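Local coordinates for long form salivary protein D7L (Phlebotomus duboscqi, PDB 6MT7) that binds and sequesters cysteinyl leukotrienes and a thromboxane A2 analogue, dampening the vertebrate host's response and platelet aggregation while the sand fly feeds on blood, at residues L36-W50 / G92-F105. Numbering follows the deposited sequence.
Sequences LPNDEDTHCYVKCVW and GTCKDIYDKTINFF. With TRT (fragment of triton X-100), chain C.
Across a disulfide, C44 SG to C94 SG, helix 40-50 and helix 94-105 of an odorant-binding-protein (PBP/GOBP) fold are joined covalently; the axes of these two segments approach to 7.9 Å at 78°. Close by, the H43 ring meets Y98 obliquely, planes 43° apart, with H43 CD2 3.3 Å from Y98 CG over one tyrosine face. H43 is steadied on its own segment, since NE2 donates to N38 OD1 in both the ring plane and the carbonyl plane. That same OD1 takes a water hydrogen bond, and the water also donates to D99 OD1, linking the two segments. Y98 leaves its helix with the ring trans to the backbone nitrogen, which carries OH to the loop before helix 40-50, where it donates to L36 O at 2.7 Å. Beside the disulfide, the extended K47 chain runs along I97 CD1, and NZ meets G92 O at 2.7 Å, nearly head-on (C=O...N 169°). W50 NE1 donates a weak hydrogen bond to T101 OG1 at 3.4 Å, while the indole lays one face against the bound Triton fragment. L36 and F105 also line this pocket: L36 CD1 sits 3.7 Å from the F105 ring centroid, a CH-pi contact over the face, and the same methyl touches TRT C8.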
ATOM      1  N   LEU A  36      17.856   4.589   4.804  1.00  6.99           N
ATOM      2  CA  LEU A  36      17.358   5.155   3.552  1.00  6.67           C
ATOM      3  C   LEU A  36      18.434   6.044   2.945  1.00  6.62           C
ATOM      4  O   LEU A  36      18.430   7.267   3.160  1.00  6.64           O
ATOM      5  CB  LEU A  36      16.073   5.951   3.776  1.00  6.59           C
ATOM      6  CG  LEU A  36      14.887   5.164   4.324  1.00  6.61           C
ATOM      7  CD1 LEU A  36      13.708   6.111   4.538  1.00  7.54           C
ATOM      8  CD2 LEU A  36      14.497   4.025   3.397  1.00  8.68           C
ATOM      9  N   PRO A  37      19.359   5.476   2.176  1.00  6.58           N
ATOM     10  CA  PRO A  37      20.475   6.268   1.647  1.00  6.55           C
ATOM     11  C   PRO A  37      20.028   7.309   0.636  1.00  8.82           C
ATOM     12  O   PRO A  37      18.958   7.231   0.030  1.00  6.22           O
ATOM     13  CB  PRO A  37      21.378   5.215   0.979  1.00  6.56           C
ATOM     14  CG  PRO A  37      20.980   3.901   1.617  1.00  6.72           C
ATOM     15  CD  PRO A  37      19.502   4.046   1.859  1.00  6.61           C
ATOM     16  N   ASN A  38      20.909   8.293   0.436  1.00  6.30           N
ATOM     17  CA  ASN A  38      20.627   9.418  -0.458  1.00  6.11           C
ATOM     18  C   ASN A  38      20.990   9.046  -1.896  1.00 10.69           C
ATOM     19  O   ASN A  38      21.978   9.511  -2.472  1.00 10.42           O
ATOM     20  CB  ASN A  38      21.374  10.661   0.013  1.00  8.05           C
ATOM     21  CG  ASN A  38      21.025  11.900  -0.790  1.00 11.15           C
ATOM     22  OD1 ASN A  38      19.963  11.977  -1.406  1.00 10.93           O
ATOM     23  ND2 ASN A  38      21.924  12.889  -0.775  1.00 11.78           N
ATOM     24  N   ASP A  39      20.158   8.186  -2.484  1.00  8.17           N
ATOM     25  CA  ASP A  39      20.304   7.854  -3.897  1.00  6.90           C
ATOM     26  C   ASP A  39      18.937   7.838  -4.565  1.00  9.10           C
ATOM     27  O   ASP A  39      17.901   7.784  -3.905  1.00  6.06           O
ATOM     28  CB  ASP A  39      21.063   6.522  -4.137  1.00  5.67           C
ATOM     29  CG  ASP A  39      20.467   5.322  -3.401  1.00 11.93           C
ATOM     30  OD1 ASP A  39      19.244   5.069  -3.506  1.00  8.96           O
ATOM     31  OD2 ASP A  39      21.251   4.586  -2.762  1.00 12.09           O
ATOM     32  N   GLU A  40      18.954   7.931  -5.898  1.00  9.74           N
ATOM     33  CA  GLU A  40      17.720   8.140  -6.654  1.00  6.77           C
ATOM     34  C   GLU A  40      16.707   7.027  -6.423  1.00  6.32           C
ATOM     35  O   GLU A  40      15.513   7.299  -6.259  1.00  7.34           O
ATOM     36  CB  GLU A  40      18.041   8.264  -8.148  1.00  6.61           C
ATOM     37  CG  GLU A  40      16.808   8.500  -9.026  1.00  7.79           C
ATOM     38  CD  GLU A  40      17.204   8.792 -10.466  1.00 14.61           C
ATOM     39  OE1 GLU A  40      18.289   9.375 -10.661  1.00 16.05           O
ATOM     40  OE2 GLU A  40      16.454   8.429 -11.386  1.00 16.01           O
ATOM     41  N   ASP A  41      17.145   5.763  -6.426  1.00  6.83           N
ATOM     42  CA  ASP A  41      16.176   4.684  -6.240  1.00  7.63           C
ATOM     43  C   ASP A  41      15.542   4.748  -4.854  1.00  5.49           C
ATOM     44  O   ASP A  41      14.340   4.483  -4.703  1.00  5.82           O
ATOM     45  CB  ASP A  41      16.833   3.326  -6.492  1.00  7.42           C
ATOM     46  CG  ASP A  41      16.978   3.025  -7.979  1.00 15.18           C
ATOM     47  OD1 ASP A  41      16.386   3.771  -8.788  1.00 22.34           O
ATOM     48  OD2 ASP A  41      17.667   2.056  -8.331  1.00 17.16           O
ATOM     49  N   THR A  42      16.322   5.128  -3.837  1.00  5.86           N
ATOM     50  CA  THR A  42      15.746   5.297  -2.502  1.00  6.27           C
ATOM     51  C   THR A  42      14.775   6.473  -2.464  1.00  5.62           C
ATOM     52  O   THR A  42      13.726   6.402  -1.810  1.00  6.36           O
ATOM     53  CB  THR A  42      16.845   5.501  -1.456  1.00  5.84           C
ATOM     54  OG1 THR A  42      17.741   4.390  -1.465  1.00  5.94           O
ATOM     55  CG2 THR A  42      16.242   5.605  -0.056  1.00  5.99           C
ATOM     56  N   HIS A  43      15.104   7.572  -3.151  1.00  5.55           N
ATOM     57  CA  HIS A  43      14.156   8.681  -3.236  1.00  5.53           C
ATOM     58  C   HIS A  43      12.809   8.191  -3.747  1.00  5.48           C
ATOM     59  O   HIS A  43      11.767   8.509  -3.175  1.00  5.75           O
ATOM     60  CB  HIS A  43      14.665   9.792  -4.158  1.00  5.46           C
ATOM     61  CG  HIS A  43      16.004  10.348  -3.779  1.00 12.34           C
ATOM     62  ND1 HIS A  43      16.763  11.102  -4.649  1.00  9.56           N
ATOM     63  CD2 HIS A  43      16.718  10.264  -2.631  1.00  8.89           C
ATOM     64  CE1 HIS A  43      17.887  11.458  -4.055  1.00  9.28           C
ATOM     65  NE2 HIS A  43      17.888  10.959  -2.831  1.00  5.64           N
ATOM     66  N   CYS A  44      12.812   7.429  -4.844  1.00  5.46           N
ATOM     67  CA  CYS A  44      11.537   7.038  -5.426  1.00  9.51           C
ATOM     68  C   CYS A  44      10.867   5.927  -4.637  1.00  5.69           C
ATOM     69  O   CYS A  44       9.633   5.859  -4.601  1.00  6.25           O
ATOM     70  CB  CYS A  44      11.723   6.639  -6.891  1.00 10.99           C
ATOM     71  SG  CYS A  44      12.013   8.122  -7.917  1.00 12.48           S
ATOM     72  N   TYR A  45      11.652   5.090  -3.958  1.00  5.50           N
ATOM     73  CA  TYR A  45      11.073   4.126  -3.027  1.00  5.58           C
ATOM     74  C   TYR A  45      10.318   4.836  -1.901  1.00  9.47           C
ATOM     75  O   TYR A  45       9.207   4.426  -1.521  1.00  5.66           O
ATOM     76  CB  TYR A  45      12.188   3.235  -2.469  1.00  5.66           C
ATOM     77  CG  TYR A  45      11.771   2.349  -1.319  1.00  5.78           C
ATOM     78  CD1 TYR A  45      10.840   1.336  -1.508  1.00  5.79           C
ATOM     79  CD2 TYR A  45      12.325   2.519  -0.056  1.00  5.91           C
ATOM     80  CE1 TYR A  45      10.450   0.509  -0.453  1.00  7.12           C
ATOM     81  CE2 TYR A  45      11.939   1.701   1.008  1.00  7.45           C
ATOM     82  CZ  TYR A  45      11.011   0.701   0.800  1.00  7.32           C
ATOM     83  OH  TYR A  45      10.638  -0.100   1.857  1.00  7.79           O
ATOM     84  N   VAL A  46      10.898   5.921  -1.376  1.00  5.66           N
ATOM     85  CA  VAL A  46      10.277   6.663  -0.281  1.00  5.76           C
ATOM     86  C   VAL A  46       8.980   7.320  -0.749  1.00  6.24           C
ATOM     87  O   VAL A  46       7.944   7.240  -0.079  1.00  5.78           O
ATOM     88  CB  VAL A  46      11.280   7.688   0.288  1.00  6.46           C
ATOM     89  CG1 VAL A  46      10.559   8.758   1.129  1.00  5.96           C
ATOM     90  CG2 VAL A  46      12.361   6.954   1.127  1.00  5.96           C
ATOM     91  N   LYS A  47       9.008   7.966  -1.918  1.00  5.83           N
ATOM     92  CA  LYS A  47       7.774   8.522  -2.467  1.00  6.19           C
ATOM     93  C   LYS A  47       6.712   7.442  -2.647  1.00  5.65           C
ATOM     94  O   LYS A  47       5.541   7.645  -2.305  1.00  5.72           O
ATOM     95  CB  LYS A  47       8.040   9.197  -3.809  1.00  5.62           C
ATOM     96  CG  LYS A  47       6.781   9.767  -4.412  1.00  5.69           C
ATOM     97  CD  LYS A  47       7.045  10.491  -5.730  1.00 13.37           C
ATOM     98  CE  LYS A  47       5.755  11.082  -6.296  1.00 18.71           C
ATOM     99  NZ  LYS A  47       5.955  11.595  -7.694  1.00 21.95           N
ATOM    100  N   CYS A  48       7.111   6.290  -3.191  1.00  5.60           N
ATOM    101  CA  CYS A  48       6.179   5.186  -3.403  1.00  5.61           C
ATOM    102  C   CYS A  48       5.511   4.773  -2.101  1.00  5.66           C
ATOM    103  O   CYS A  48       4.297   4.533  -2.070  1.00  5.70           O
ATOM    104  CB  CYS A  48       6.921   3.993  -4.022  1.00  7.43           C
ATOM    105  SG  CYS A  48       5.943   2.462  -4.336  1.00  8.20           S
ATOM    106  N   VAL A  49       6.287   4.669  -1.017  1.00  5.70           N
ATOM    107  CA  VAL A  49       5.712   4.196   0.240  1.00  5.77           C
ATOM    108  C   VAL A  49       4.741   5.227   0.807  1.00  5.83           C
ATOM    109  O   VAL A  49       3.642   4.875   1.254  1.00  6.94           O
ATOM    110  CB  VAL A  49       6.814   3.839   1.255  1.00  5.85           C
ATOM    111  CG1 VAL A  49       6.196   3.504   2.609  1.00  5.96           C
ATOM    112  CG2 VAL A  49       7.642   2.651   0.757  1.00  5.84           C
ATOM    113  N   TRP A  50       5.117   6.511   0.793  1.00  6.33           N
ATOM    114  CA  TRP A  50       4.169   7.542   1.230  1.00  6.92           C
ATOM    115  C   TRP A  50       2.870   7.436   0.447  1.00  7.87           C
ATOM    116  O   TRP A  50       1.774   7.491   1.023  1.00  6.01           O
ATOM    117  CB  TRP A  50       4.751   8.942   1.043  1.00  6.00           C
ATOM    118  CG  TRP A  50       5.747   9.417   2.049  1.00  6.10           C
ATOM    119  CD1 TRP A  50       7.032   9.807   1.793  1.00  9.15           C
ATOM    120  CD2 TRP A  50       5.539   9.621   3.456  1.00  9.39           C
ATOM    121  NE1 TRP A  50       7.642  10.220   2.950  1.00  8.44           N
ATOM    122  CE2 TRP A  50       6.748  10.120   3.986  1.00  9.00           C
ATOM    123  CE3 TRP A  50       4.452   9.429   4.317  1.00 11.96           C
ATOM    124  CZ2 TRP A  50       6.904  10.422   5.345  1.00 12.38           C
ATOM    125  CZ3 TRP A  50       4.613   9.725   5.669  1.00  7.87           C
ATOM    126  CH2 TRP A  50       5.830  10.220   6.164  1.00  9.62           C
ATOM    127  N   GLY A  92       6.679  17.523  -6.579  1.00 15.88           N
ATOM    128  CA  GLY A  92       6.249  16.275  -7.162  1.00 18.04           C
ATOM    129  C   GLY A  92       7.342  15.247  -7.396  1.00 14.38           C
ATOM    130  O   GLY A  92       7.026  14.072  -7.600  1.00 21.32           O
ATOM    131  N   THR A  93       8.611  15.652  -7.393  1.00 10.68           N
ATOM    132  CA  THR A  93       9.697  14.714  -7.640  1.00  8.42           C
ATOM    133  C   THR A  93       9.909  13.806  -6.437  1.00  7.65           C
ATOM    134  O   THR A  93       9.541  14.128  -5.302  1.00  7.60           O
ATOM    135  CB  THR A  93      11.015  15.442  -7.949  1.00  9.09           C
ATOM    136  OG1 THR A  93      11.426  16.223  -6.816  1.00  7.05           O
ATOM    137  CG2 THR A  93      10.858  16.364  -9.156  1.00 11.97           C
ATOM    138  N   CYS A  94      10.530  12.654  -6.695  1.00  5.57           N
ATOM    139  CA  CYS A  94      10.952  11.802  -5.590  1.00  5.53           C
ATOM    140  C   CYS A  94      11.990  12.508  -4.734  1.00  8.84           C
ATOM    141  O   CYS A  94      12.003  12.358  -3.509  1.00  7.20           O
ATOM    142  CB  CYS A  94      11.544  10.492  -6.104  1.00  5.43           C
ATOM    143  SG  CYS A  94      10.617   9.560  -7.352  1.00 10.11           S
ATOM    144  N   LYS A  95      12.904  13.242  -5.372  1.00  6.23           N
ATOM    145  CA  LYS A  95      13.960  13.918  -4.629  1.00  8.75           C
ATOM    146  C   LYS A  95      13.386  14.906  -3.619  1.00  7.44           C
ATOM    147  O   LYS A  95      13.840  14.954  -2.470  1.00  8.08           O
ATOM    148  CB  LYS A  95      14.906  14.619  -5.604  1.00 13.46           C
ATOM    149  CG  LYS A  95      15.854  15.606  -4.950  1.00 19.72           C
ATOM    150  CD  LYS A  95      17.087  14.922  -4.413  1.00 22.64           C
ATOM    151  CE  LYS A  95      18.280  15.882  -4.418  1.00 27.05           C
ATOM    152  NZ  LYS A  95      18.093  17.000  -3.440  1.00 29.38           N
ATOM    153  N   ASP A  96      12.379  15.692  -4.020  1.00  6.84           N
ATOM    154  CA  ASP A  96      11.826  16.688  -3.102  1.00  8.55           C
ATOM    155  C   ASP A  96      11.092  16.019  -1.945  1.00  8.45           C
ATOM    156  O   ASP A  96      11.209  16.449  -0.791  1.00  6.30           O
ATOM    157  CB  ASP A  96      10.887  17.632  -3.853  1.00 11.29           C
ATOM    158  CG  ASP A  96      10.700  18.965  -3.148  1.00 17.51           C
ATOM    159  OD1 ASP A  96      11.641  19.430  -2.473  1.00 20.24           O
ATOM    160  OD2 ASP A  96       9.612  19.558  -3.294  1.00 15.42           O
ATOM    161  N   ILE A  97      10.332  14.963  -2.231  1.00  6.03           N
ATOM    162  CA  ILE A  97       9.603  14.292  -1.160  1.00  6.09           C
ATOM    163  C   ILE A  97      10.575  13.622  -0.196  1.00  6.10           C
ATOM    164  O   ILE A  97      10.388  13.666   1.027  1.00  6.32           O
ATOM    165  CB  ILE A  97       8.600  13.297  -1.757  1.00 12.28           C
ATOM    166  CG1 ILE A  97       7.479  14.075  -2.445  1.00 12.05           C
ATOM    167  CG2 ILE A  97       8.045  12.385  -0.675  1.00 17.37           C
ATOM    168  CD1 ILE A  97       6.653  13.249  -3.392  1.00 25.65           C
ATOM    169  N   TYR A  98      11.643  13.022  -0.734  1.00  5.97           N
ATOM    170  CA  TYR A  98      12.700  12.467   0.108  1.00  6.03           C
ATOM    171  C   TYR A  98      13.349  13.551   0.963  1.00  6.24           C
ATOM    172  O   TYR A  98      13.505  13.390   2.179  1.00  6.41           O
ATOM    173  CB  TYR A  98      13.744  11.772  -0.772  1.00  5.88           C
ATOM    174  CG  TYR A  98      14.938  11.220  -0.027  1.00  5.97           C
ATOM    175  CD1 TYR A  98      16.074  12.000   0.173  1.00  7.85           C
ATOM    176  CD2 TYR A  98      14.938   9.918   0.458  1.00  5.99           C
ATOM    177  CE1 TYR A  98      17.176  11.506   0.850  1.00  7.23           C
ATOM    178  CE2 TYR A  98      16.047   9.402   1.137  1.00  6.13           C
ATOM    179  CZ  TYR A  98      17.164  10.203   1.320  1.00  6.23           C
ATOM    180  OH  TYR A  98      18.272   9.743   1.983  1.00  6.40           O
ATOM    181  N   ASP A  99      13.746  14.669   0.341  1.00  6.28           N
ATOM    182  CA  ASP A  99      14.440  15.710   1.094  1.00  6.44           C
ATOM    183  C   ASP A  99      13.560  16.285   2.188  1.00  8.79           C
ATOM    184  O   ASP A  99      14.065  16.699   3.241  1.00  9.73           O
ATOM    185  CB  ASP A  99      14.895  16.841   0.165  1.00  8.53           C
ATOM    186  CG  ASP A  99      16.060  16.440  -0.729  1.00 15.59           C
ATOM    187  OD1 ASP A  99      16.713  15.401  -0.476  1.00 14.48           O
ATOM    188  OD2 ASP A  99      16.326  17.180  -1.694  1.00 16.95           O
ATOM    189  N   LYS A 100      12.252  16.348   1.946  1.00  6.65           N
ATOM    190  CA  LYS A 100      11.350  16.884   2.946  1.00  8.33           C
ATOM    191  C   LYS A 100      11.115  15.917   4.087  1.00  8.49           C
ATOM    192  O   LYS A 100      10.739  16.354   5.176  1.00  8.70           O
ATOM    193  CB  LYS A 100      10.022  17.277   2.295  1.00 15.28           C
ATOM    194  CG  LYS A 100      10.085  18.670   1.670  1.00 20.90           C
ATOM    195  CD  LYS A 100       8.799  19.025   0.945  1.00 29.45           C
ATOM    196  CE  LYS A 100       7.681  19.370   1.917  1.00 27.87           C
ATOM    197  NZ  LYS A 100       7.669  20.822   2.257  1.00 29.17           N
ATOM    198  N   THR A 101      11.368  14.623   3.888  1.00  7.90           N
ATOM    199  CA  THR A 101      11.028  13.667   4.922  1.00  6.86           C
ATOM    200  C   THR A 101      12.213  12.910   5.511  1.00  6.93           C
ATOM    201  O   THR A 101      12.022  12.204   6.505  1.00  7.07           O
ATOM    202  CB  THR A 101       9.990  12.660   4.402  1.00 11.71           C
ATOM    203  OG1 THR A 101      10.445  12.056   3.195  1.00 10.98           O
ATOM    204  CG2 THR A 101       8.711  13.370   4.098  1.00 15.28           C
ATOM    205  N   ILE A 102      13.426  13.052   4.976  1.00  6.88           N
ATOM    206  CA  ILE A 102      14.494  12.149   5.408  1.00  6.95           C
ATOM    207  C   ILE A 102      14.921  12.457   6.844  1.00  7.31           C
ATOM    208  O   ILE A 102      15.170  11.540   7.630  1.00  9.14           O
ATOM    209  CB  ILE A 102      15.679  12.183   4.417  1.00  6.81           C
ATOM    210  CG1 ILE A 102      16.751  11.145   4.791  1.00  6.90           C
ATOM    211  CG2 ILE A 102      16.277  13.575   4.324  1.00  6.91           C
ATOM    212  CD1 ILE A 102      16.225   9.718   5.035  1.00  6.87           C
ATOM    213  N   ASN A 103      14.983  13.738   7.227  1.00  8.24           N
ATOM    214  CA  ASN A 103      15.337  14.049   8.613  1.00  9.31           C
ATOM    215  C   ASN A 103      14.229  13.632   9.570  1.00  8.04           C
ATOM    216  O   ASN A 103      14.501  13.174  10.684  1.00  8.32           O
ATOM    217  CB  ASN A 103      15.630  15.541   8.780  1.00 16.63           C
ATOM    218  CG  ASN A 103      17.009  15.916   8.296  1.00 31.06           C
ATOM    219  OD1 ASN A 103      17.915  15.085   8.269  1.00 40.20           O
ATOM    220  ND2 ASN A 103      17.178  17.176   7.918  1.00 40.33           N
ATOM    221  N   PHE A 104      12.972  13.816   9.162  1.00  7.87           N
ATOM    222  CA  PHE A 104      11.850  13.324   9.958  1.00  7.95           C
ATOM    223  C   PHE A 104      11.979  11.826  10.198  1.00  7.88           C
ATOM    224  O   PHE A 104      11.775  11.344  11.321  1.00  8.47           O
ATOM    225  CB  PHE A 104      10.552  13.669   9.232  1.00  7.74           C
ATOM    226  CG  PHE A 104       9.315  13.086   9.846  1.00 10.02           C
ATOM    227  CD1 PHE A 104       8.768  13.637  10.989  1.00 14.32           C
ATOM    228  CD2 PHE A 104       8.675  12.015   9.250  1.00 12.21           C
ATOM    229  CE1 PHE A 104       7.610  13.108  11.528  1.00 16.43           C
ATOM    230  CE2 PHE A 104       7.524  11.483   9.794  1.00 14.24           C
ATOM    231  CZ  PHE A 104       6.996  12.030  10.929  1.00 12.25           C
ATOM    232  N   PHE A 105      12.350  11.078   9.161  1.00  7.59           N
ATOM    233  CA  PHE A 105      12.589   9.645   9.325  1.00  7.56           C
ATOM    234  C   PHE A 105      13.784   9.386  10.235  1.00  7.88           C
ATOM    235  O   PHE A 105      13.677   8.672  11.245  1.00  8.77           O
ATOM    236  CB  PHE A 105      12.822   8.986   7.962  1.00  7.97           C
ATOM    237  CG  PHE A 105      13.230   7.553   8.082  1.00  8.79           C
ATOM    238  CD1 PHE A 105      12.281   6.582   8.382  1.00 13.95           C
ATOM    239  CD2 PHE A 105      14.561   7.188   7.976  1.00  7.35           C
ATOM    240  CE1 PHE A 105      12.646   5.259   8.540  1.00 12.93           C
ATOM    241  CE2 PHE A 105      14.943   5.866   8.124  1.00  9.24           C
ATOM    242  CZ  PHE A 105      13.979   4.896   8.405  1.00  9.09           C
TER
HETATM  243  C25 TRT C 301      11.397  -9.230   3.730  1.00 34.71           C
HETATM  244  O24 TRT C 301      10.586  -8.223   4.326  1.00 38.21           O
HETATM  245  C23 TRT C 301      11.245  -6.962   4.452  1.00 32.88           C
HETATM  246  C22 TRT C 301      10.171  -5.920   4.739  1.00 36.26           C
HETATM  247  O21 TRT C 301      10.721  -4.649   5.084  1.00 26.62           O
HETATM  248  C20 TRT C 301       9.648  -3.771   5.405  1.00 23.53           C
HETATM  249  C19 TRT C 301      10.204  -2.469   5.951  1.00 12.66           C
HETATM  250  O18 TRT C 301      10.486  -1.591   4.864  1.00 15.22           O
HETATM  251  C17 TRT C 301      11.770  -1.025   5.031  1.00 11.02           C
HETATM  252  C16 TRT C 301      11.658   0.427   5.451  1.00 13.94           C
HETATM  253  O15 TRT C 301      11.410   1.267   4.319  1.00 14.09           O
HETATM  254  C12 TRT C 301      10.870   2.525   4.523  1.00  7.83           C
HETATM  255  C13 TRT C 301      11.056   3.184   5.733  1.00  7.15           C
HETATM  256  C14 TRT C 301      10.508   4.455   5.940  1.00  6.58           C
HETATM  257  C11 TRT C 301      10.132   3.138   3.519  1.00  8.46           C
HETATM  258  C10 TRT C 301       9.589   4.404   3.722  1.00  7.60           C
HETATM  259  C9  TRT C 301       9.767   5.071   4.928  1.00  6.38           C
HETATM  260  C6  TRT C 301       9.157   6.430   5.111  1.00  9.42           C
HETATM  261  C8  TRT C 301      10.291   7.434   4.936  1.00 11.88           C
HETATM  262  C7  TRT C 301       8.141   6.689   4.004  1.00  8.70           C
HETATM  263  C5  TRT C 301       8.584   6.586   6.538  1.00 11.03           C
HETATM  264  C1  TRT C 301       7.289   5.888   7.012  1.00 17.49           C
HETATM  265  C2  TRT C 301       7.114   4.439   6.573  1.00 22.53           C
HETATM  266  C4  TRT C 301       7.310   5.901   8.535  1.00 20.06           C
HETATM  267  C3  TRT C 301       6.022   6.639   6.622  1.00 19.11           C
HETATM  268  O   HOH W   1      18.947  14.549  -1.716  1.00 23.18           O